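Local coordinates for surface glycan binding protein B (Bacteroides ovatus, PDB 6E57), which binds mixed-linkage beta-glucan, probably at the cell surface, where it would help this gut bacterium capture cereal glucans, at residues T29-D34 against K72-V77. Numbering follows the deposited sequence.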
loop_
_atom_site.group_PDB
_atom_site.type_symbol
_atom_site.label_atom_id
_atom_site.label_comp_id
_atom_site.label_asym_id
_atom_site.label_seq_id
_atom_site.Cartn_x
_atom_site.Cartn_y
_atom_site.Cartn_z
ATOM N N THR A 29 44.633 -5.289 -29.661
ATOM C CA THR A 29 45.383 -6.107 -28.704
ATOM C C THR A 29 44.398 -7.064 -28.022
ATOM O O THR A 29 43.193 -6.817 -28.020
ATOM C CB THR A 29 46.153 -5.218 -27.714
ATOM O OG1 THR A 29 46.967 -4.325 -28.472
ATOM C CG2 THR A 29 47.036 -5.986 -26.754
ATOM N N VAL A 30 44.922 -8.161 -27.464
ATOM C CA VAL A 30 44.102 -9.200 -26.835
ATOM C C VAL A 30 43.313 -8.592 -25.662
ATOM O O VAL A 30 42.139 -8.918 -25.467
ATOM C CB VAL A 30 44.960 -10.402 -26.386
ATOM C CG1 VAL A 30 44.111 -11.509 -25.775
ATOM C CG2 VAL A 30 45.803 -10.955 -27.528
ATOM N N THR A 31 43.964 -7.704 -24.898
ATOM C CA THR A 31 43.389 -7.079 -23.696
ATOM C C THR A 31 42.231 -6.133 -24.056
ATOM O O THR A 31 41.306 -5.974 -23.262
ATOM C CB THR A 31 44.467 -6.340 -22.888
ATOM O OG1 THR A 31 45.126 -5.417 -23.757
ATOM C CG2 THR A 31 45.490 -7.268 -22.270
ATOM N N GLU A 32 42.293 -5.504 -25.238
ATOM C CA GLU A 32 41.252 -4.575 -25.712
ATOM C C GLU A 32 39.953 -5.333 -26.016
ATOM O O GLU A 32 38.856 -4.799 -25.824
ATOM C CB GLU A 32 41.696 -3.842 -26.978
ATOM C CG GLU A 32 42.894 -2.931 -26.785
ATOM C CD GLU A 32 43.327 -2.215 -28.055
ATOM O OE1 GLU A 32 42.473 -1.560 -28.681
ATOM O OE2 GLU A 32 44.511 -2.330 -28.426
ATOM N N ASN A 33 40.091 -6.574 -26.497
ATOM C CA ASN A 33 38.977 -7.372 -26.993
ATOM C C ASN A 33 38.382 -8.242 -25.873
ATOM O O ASN A 33 37.449 -9.007 -26.121
ATOM C CB ASN A 33 39.413 -8.234 -28.181
ATOM C CG ASN A 33 38.250 -8.719 -29.018
ATOM O OD1 ASN A 33 37.372 -7.940 -29.381
ATOM N ND2 ASN A 33 38.241 -10.003 -29.335
ATOM N N ASP A 34 38.918 -8.116 -24.651
ATOM C CA ASP A 34 38.444 -8.862 -23.476
ATOM C C ASP A 34 37.017 -8.433 -23.112
ATOM O O ASP A 34 36.635 -7.277 -23.313
ATOM C CB ASP A 34 39.352 -8.646 -22.262
ATOM C CG ASP A 34 40.636 -9.458 -22.269
ATOM O OD1 ASP A 34 40.817 -10.281 -23.190
ATOM O OD2 ASP A 34 41.447 -9.260 -21.342
ATOM N N LYS A 72 41.873 -3.064 -17.507
ATOM C CA LYS A 72 42.331 -1.921 -16.702
ATOM C C LYS A 72 42.100 -0.594 -17.441
ATOM O O LYS A 72 41.340 0.261 -16.969
ATOM C CB LYS A 72 43.822 -2.062 -16.372
ATOM C CG LYS A 72 44.180 -3.138 -15.353
ATOM C CD LYS A 72 45.678 -3.309 -15.168
ATOM C CE LYS A 72 46.057 -4.567 -14.414
ATOM N NZ LYS A 72 45.887 -5.785 -15.243
ATOM N N ASP A 73 42.758 -0.443 -18.600
ATOM C CA ASP A 73 42.958 0.858 -19.251
ATOM C C ASP A 73 42.033 1.041 -20.464
ATOM O O ASP A 73 42.187 2.019 -21.199
ATOM C CB ASP A 73 44.410 1.027 -19.717
ATOM C CG ASP A 73 45.466 0.589 -18.714
ATOM O OD1 ASP A 73 45.668 -0.636 -18.569
ATOM O OD2 ASP A 73 46.089 1.477 -18.095
ATOM N N TYR A 74 41.082 0.123 -20.676
ATOM C CA TYR A 74 40.301 0.098 -21.918
ATOM C C TYR A 74 38.793 0.044 -21.626
ATOM O O TYR A 74 38.025 -0.432 -22.461
ATOM C CB TYR A 74 40.730 -1.090 -22.785
ATOM C CG TYR A 74 42.184 -1.102 -23.187
ATOM C CD1 TYR A 74 42.675 -0.211 -24.128
ATOM C CD2 TYR A 74 43.070 -2.020 -22.645
ATOM C CE1 TYR A 74 44.007 -0.223 -24.513
ATOM C CE2 TYR A 74 44.406 -2.047 -23.019
ATOM C CZ TYR A 74 44.878 -1.145 -23.956
ATOM O OH TYR A 74 46.191 -1.160 -24.327
ATOM N N THR A 75 38.371 0.558 -20.463
ATOM C CA THR A 75 36.952 0.576 -20.077
ATOM C C THR A 75 36.525 1.997 -19.692
ATOM O O THR A 75 37.274 2.722 -19.040
ATOM C CB THR A 75 36.663 -0.395 -18.923
ATOM O OG1 THR A 75 37.549 -0.101 -17.841
ATOM C CG2 THR A 75 36.809 -1.845 -19.329
ATOM N N THR A 76 35.310 2.367 -20.116
ATOM C CA THR A 76 34.614 3.576 -19.675
ATOM C C THR A 76 33.312 3.161 -18.977
ATOM O O THR A 76 32.592 2.289 -19.472
ATOM C CB THR A 76 34.338 4.522 -20.851
ATOM O OG1 THR A 76 35.588 4.840 -21.464
ATOM C CG2 THR A 76 33.638 5.799 -20.435
ATOM N N VAL A 77 33.020 3.790 -17.832
ATOM C CA VAL A 77 31.819 3.482 -17.062
ATOM C C VAL A 77 30.964 4.751 -16.950
ATOM O O VAL A 77 31.476 5.841 -16.681
ATOM C CB VAL A 77 32.162 2.877 -15.684
ATOM C CG1 VAL A 77 33.386 1.976 -15.751
ATOM C CG2 VAL A 77 32.353 3.933 -14.611
#
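Glu32 and Tyr74 bring the two backbones closest, with 6.1 Å between their CA atoms, where a short helix-like turn at 30-32 meets the loop leading into strand 75-81. The contact is small and rests on the Tyr74 ring, which lies against the turn. Glu32 CG lies almost over the centre of one ring face, 3.7 Å from the centroid and 12° off the normal, in a CH-pi contact. With CG anti to its own carbonyl carbon (chi1 -64°) and the chain extended beyond it, Glu32 carries its carboxylate past the CE1 side of the ring, nearly parallel to the ring plane. Thr31 adds its hydroxyl, OG1 standing obliquely 3.5 Å from Tyr74 CE2. The glutamate is also held from within its own turn: Glu32 OE2 accepts Thr29 OG1 at 3.2 Å, on the anti side and 20° out of the carboxylate plane, and Thr29 N in a weak bond of the same length. Two bonds to OE2 thus hold the carboxylate end of the side chain, while its CG packs on the ring. Glu32 OE1 also lies near Glu25 OE1, a like-charge neighbour. Without the ring, as with an alanine at Tyr74, Glu32 CG and Thr31 OG1 would probably lose the surface they pack on, and the turn would be less firmly joined to this loop. Val114, in the loop between strands 103-113 and 118-128, touches both Glu32 and Tyr74. Tyr74 O accepts a hydrogen bond from Thr113 OG1, and Thr76 pairs through its backbone with Glu112 of strand 103-113. The N-terminal segment thus packs against one end of the five-stranded mixed sheet in which strand 75-81 pairs with strand 103-113, far from the glycan pocket of Trp322 and Trp372.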